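Local coordinates for cellulase (PDB 4W7W), which probably hydrolyses the beta-1,4-glycosidic bonds of cellulose as a family 5 glycoside hydrolase and binds a cello-oligosaccharide on its (beta/alpha)8 barrel, at residues 161-164 against 165-169; 212-216 against 217-221. All coordinates share one frame; numbering follows the deposited sequence. Where two conformers were deposited one is given.

How the contacts relate
Contact 1 is one turn meeting the next within helix 160-176, partly buried against the barrel, whereas contact 2 is a surface contact where the loop after helix 205-209 turns into strand 219-226. Their centres lie about 13 Å apart, on the same side of the chain's centre. Residues 161-169 join through regular main-chain bonds, with an indole packed against two alanine methyl groups; in 212-221 a carboxylate grips main-chain N-H groups, and apolar packing is slight, chiefly Leu212 on Phe221. The two also touch: Gln168 NE2 probably donates to Lys213 O at 2.9 Å, and Leu212 CD2 packs 3.4 Å from Ala164 O, seating the loop on the helix.

Contact 1: 161-164 against 165-169; sequences PDWA and NAAQG
The indole of Trp163 lies alongside the next helical turn, with the methyl groups of Ala166 and Ala167 meeting it obliquely. Ala167 CB stands 3.8 Å above the ring plane, displaced toward the rim on the pyrrole side and 4.0 Å from NE1; Ala166 CB serves the six-membered ring, 4.0 Å from CE3. CG of Trp163 lies anti to the backbone N (chi1 172°), which directs the ring along the helix toward the residues three and four places on. Beyond these methyls the ring touches Leu130 of helix 127-141 and Met152 and Pro155 of loops, while its N-H is spent on Pro186 O. Together these contacts probably hold the buried indole in one rotation.

The main chain is regular alpha-helix. Ala167 N donates to Trp163 O at 2.8 Å, with a C=O...N angle of 166°, and Asn165, Ala166 and Gln168 likewise reach back four residues to Pro161, Asp162 and Ala164. On the outer side, Asp162 O is gripped twice, by Ala166 N at 3.1 Å and by a water that donates to it at 2.8 Å. The same water donates to Asn165 OD1, bridging side chain to main chain. This is an amphipathic alpha-helix in a beta-alpha-beta unit, here joining strands 147-150 and 183-186 of the (beta/alpha)8 barrel.

Contact 2: 212-216 against 217-221; sequences LKDPG and NNLAF
Residues Asp214 to Asn217 form a type I beta turn, closed by Asn217 N donating to Asp214 O at 2.9 Å, and Asn217 then takes a left-handed backbone conformation as the chain heads into strand 219-226. The Asp214 carboxylate bonds to two N-H groups of the reversal: CG is anti to the backbone N (chi1 178°), which carries the group across the turn. OD1 accepts from Gly216 N at 2.8 Å, an Asx turn, and OD2 accepts from Asn218 N at 2.9 Å with a fairly straight N-H...O angle of 163°. Both donors come well out of the carboxylate plane. Leu219 packs beside the same side chain, its CB 3.8 Å from OD2 and CD2 4.1 Å from Asp214 CB. Further along, Leu212 CD1 meets Phe221 CE1 at 3.9 Å, the two side chains crossing at a slant; Trp254 packs edge-to-face with the Phe221 ring. Arg175 of helix 160-176 adds a salt bridge from NE to Asp214 OD1. With two N-H donors and a guanidinium around it, the carboxylate is probably ionised, which would strengthen the bonds that tie the turn to the start of the strand.

Contact 1: 161-164 against 165-169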
loop_
_atom_site.group_PDB
_atom_site.type_symbol
_atom_site.label_atom_id
_atom_site.label_comp_id
_atom_site.label_asym_id
_atom_site.label_seq_id
_atom_site.Cartn_x
_atom_site.Cartn_y
_atom_site.Cartn_z
ATOM N N PRO A 161 -15.447 -1.197 12.906
ATOM C CA PRO A 161 -15.564 0.043 13.688
ATOM C C PRO A 161 -14.342 0.333 14.567
ATOM O O PRO A 161 -13.933 1.490 14.700
ATOM C CB PRO A 161 -16.815 -0.210 14.557
ATOM C CG PRO A 161 -17.602 -1.221 13.796
ATOM C CD PRO A 161 -16.553 -2.123 13.203
ATOM N N ASP A 162 -13.726 -0.705 15.128
ATOM C CA ASP A 162 -12.552 -0.479 15.968
ATOM C C ASP A 162 -11.383 -0.012 15.104
ATOM O O ASP A 162 -10.639 0.891 15.503
ATOM C CB ASP A 162 -12.161 -1.718 16.772
ATOM C CG ASP A 162 -13.121 -2.025 17.904
ATOM O OD1 ASP A 162 -13.931 -1.157 18.252
ATOM O OD2 ASP A 162 -13.019 -3.126 18.470
ATOM N N TRP A 163 -11.220 -0.600 13.925
ATOM C CA TRP A 163 -10.177 -0.123 13.027
ATOM C C TRP A 163 -10.471 1.313 12.583
ATOM O O TRP A 163 -9.574 2.151 12.541
ATOM C CB TRP A 163 -9.954 -1.071 11.813
ATOM C CG TRP A 163 -9.017 -0.414 10.857
ATOM C CD1 TRP A 163 -9.344 0.169 9.682
ATOM C CD2 TRP A 163 -7.644 -0.064 11.111
ATOM N NE1 TRP A 163 -8.266 0.829 9.173
ATOM C CE2 TRP A 163 -7.214 0.710 10.040
ATOM C CE3 TRP A 163 -6.745 -0.346 12.146
ATOM C CZ2 TRP A 163 -5.923 1.214 9.959
ATOM C CZ3 TRP A 163 -5.467 0.155 12.069
ATOM C CH2 TRP A 163 -5.068 0.924 10.988
ATOM N N ALA A 164 -11.731 1.615 12.277
ATOM C CA ALA A 164 -12.069 2.972 11.870
ATOM C C ALA A 164 -11.716 3.993 12.948
ATOM O O ALA A 164 -11.227 5.074 12.636
ATOM C CB ALA A 164 -13.535 3.075 11.499
ATOM N N ASN A 165 -11.948 3.652 14.208
ATOM C CA ASN A 165 -11.547 4.533 15.307
ATOM C C ASN A 165 -10.037 4.740 15.329
ATOM O O ASN A 165 -9.551 5.855 15.501
ATOM C CB ASN A 165 -12.016 3.954 16.656
ATOM C CG ASN A 165 -11.469 4.713 17.857
ATOM O OD1 ASN A 165 -10.536 4.245 18.530
ATOM N ND2 ASN A 165 -12.012 5.878 18.117
ATOM N N ALA A 166 -9.281 3.656 15.164
ATOM C CA ALA A 166 -7.822 3.760 15.132
ATOM C C ALA A 166 -7.373 4.619 13.962
ATOM O O ALA A 166 -6.475 5.464 14.105
ATOM C CB ALA A 166 -7.181 2.381 15.051
ATOM N N ALA A 167 -7.996 4.420 12.799
ATOM C CA ALA A 167 -7.674 5.216 11.625
ATOM C C ALA A 167 -8.015 6.690 11.848
ATOM O O ALA A 167 -7.231 7.563 11.483
ATOM C CB ALA A 167 -8.413 4.661 10.421
ATOM N N GLN A 168 -9.165 6.966 12.444
ATOM C CA GLN A 168 -9.532 8.346 12.736
ATOM C C GLN A 168 -8.483 9.017 13.620
ATOM O O GLN A 168 -8.069 10.158 13.383
ATOM C CB GLN A 168 -10.903 8.426 13.408
ATOM C CG GLN A 168 -11.321 9.864 13.693
ATOM C CD GLN A 168 -11.533 10.655 12.425
ATOM O OE1 GLN A 168 -12.522 10.432 11.721
ATOM N NE2 GLN A 168 -10.603 11.546 12.102
ATOM N N GLY A 169 -8.080 8.324 14.674
ATOM C CA GLY A 169 -7.084 8.891 15.570
ATOM C C GLY A 169 -5.786 9.192 14.842
ATOM O O GLY A 169 -5.120 10.189 15.115
HETATM O O HOH W 1 -9.649 1.519 18.034
#

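Contact 2: 212-216 against 217-221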
loop_
_atom_site.group_PDB
_atom_site.type_symbol
_atom_site.label_atom_id
_atom_site.label_comp_id
_atom_site.label_asym_id
_atom_site.label_seq_id
_atom_site.Cartn_x
_atom_site.Cartn_y
_atom_site.Cartn_z
ATOM N N LEU A 212 -15.473 8.460 8.931
ATOM C CA LEU A 212 -14.212 9.175 9.003
ATOM C C LEU A 212 -14.307 10.605 8.525
ATOM O O LEU A 212 -14.994 10.900 7.558
ATOM C CB LEU A 212 -13.133 8.502 8.176
ATOM C CG LEU A 212 -12.640 7.152 8.654
ATOM C CD1 LEU A 212 -11.505 6.719 7.742
ATOM C CD2 LEU A 212 -12.148 7.175 10.081
ATOM N N LYS A 213 -13.555 11.459 9.209
ATOM C CA LYS A 213 -13.414 12.853 8.836
ATOM C C LYS A 213 -11.943 13.205 8.754
ATOM O O LYS A 213 -11.166 12.925 9.667
ATOM C CB LYS A 213 -14.102 13.763 9.862
ATOM C CG LYS A 213 -15.612 13.574 9.959
ATOM C CD LYS A 213 -16.198 14.475 11.039
ATOM C CE LYS A 213 -16.244 13.754 12.380
ATOM N NZ LYS A 213 -16.578 14.667 13.511
ATOM N N ASP A 214 -11.572 13.837 7.651
ATOM C CA ASP A 214 -10.222 14.357 7.489
ATOM C C ASP A 214 -10.321 15.867 7.400
ATOM O O ASP A 214 -10.770 16.396 6.382
ATOM C CB ASP A 214 -9.596 13.818 6.213
ATOM C CG ASP A 214 -8.201 14.368 5.964
ATOM O OD1 ASP A 214 -7.684 15.118 6.826
ATOM O OD2 ASP A 214 -7.636 14.071 4.896
ATOM N N PRO A 215 -9.893 16.580 8.460
ATOM C CA PRO A 215 -9.995 18.037 8.386
ATOM C C PRO A 215 -9.109 18.675 7.309
ATOM O O PRO A 215 -9.324 19.828 6.959
ATOM C CB PRO A 215 -9.605 18.496 9.795
ATOM C CG PRO A 215 -8.763 17.393 10.328
ATOM C CD PRO A 215 -9.297 16.124 9.725
ATOM N N GLY A 216 -8.134 17.922 6.799
ATOM C CA GLY A 216 -7.299 18.371 5.693
ATOM C C GLY A 216 -7.846 18.024 4.316
ATOM O O GLY A 216 -7.242 18.382 3.317
ATOM N N ASN A 217 -8.976 17.301 4.267
ATOM C CA ASN A 217 -9.626 16.937 3.003
ATOM C C ASN A 217 -8.648 16.414 1.955
ATOM O O ASN A 217 -8.640 16.882 0.809
ATOM C CB ASN A 217 -10.425 18.111 2.423
ATOM C CG ASN A 217 -11.381 17.670 1.325
ATOM O OD1 ASN A 217 -11.719 16.480 1.211
ATOM N ND2 ASN A 217 -11.794 18.617 0.492
ATOM N N ASN A 218 -7.828 15.448 2.341
ATOM C CA ASN A 218 -6.896 14.851 1.400
ATOM C C ASN A 218 -6.629 13.397 1.762
ATOM O O ASN A 218 -5.527 13.006 2.163
ATOM C CB ASN A 218 -5.607 15.652 1.295
ATOM C CG ASN A 218 -4.829 15.321 0.048
ATOM O OD1 ASN A 218 -5.396 14.829 -0.931
ATOM N ND2 ASN A 218 -3.530 15.582 0.064
ATOM N N LEU A 219 -7.682 12.610 1.562
ATOM C CA LEU A 219 -7.732 11.208 1.930
ATOM C C LEU A 219 -8.088 10.383 0.703
ATOM O O LEU A 219 -8.834 10.847 -0.156
ATOM C CB LEU A 219 -8.880 11.072 2.928
ATOM C CG LEU A 219 -8.985 9.908 3.868
ATOM C CD1 LEU A 219 -7.752 9.937 4.752
ATOM C CD2 LEU A 219 -10.239 10.048 4.730
ATOM N N ALA A 220 -7.607 9.147 0.673
ATOM C CA ALA A 220 -8.125 8.136 -0.253
ATOM C C ALA A 220 -8.168 6.813 0.474
ATOM O O ALA A 220 -7.384 6.576 1.390
ATOM C CB ALA A 220 -7.279 8.052 -1.521
ATOM N N PHE A 221 -9.072 5.945 0.037
ATOM C CA PHE A 221 -9.232 4.639 0.643
ATOM C C PHE A 221 -8.403 3.631 -0.130
ATOM O O PHE A 221 -8.554 3.477 -1.351
ATOM C CB PHE A 221 -10.714 4.272 0.704
ATOM C CG PHE A 221 -11.423 5.102 1.720
ATOM C CD1 PHE A 221 -11.428 4.726 3.045
ATOM C CD2 PHE A 221 -11.947 6.347 1.384
ATOM C CE1 PHE A 221 -11.988 5.538 4.017
ATOM C CE2 PHE A 221 -12.513 7.168 2.350
ATOM C CZ PHE A 221 -12.539 6.746 3.656
#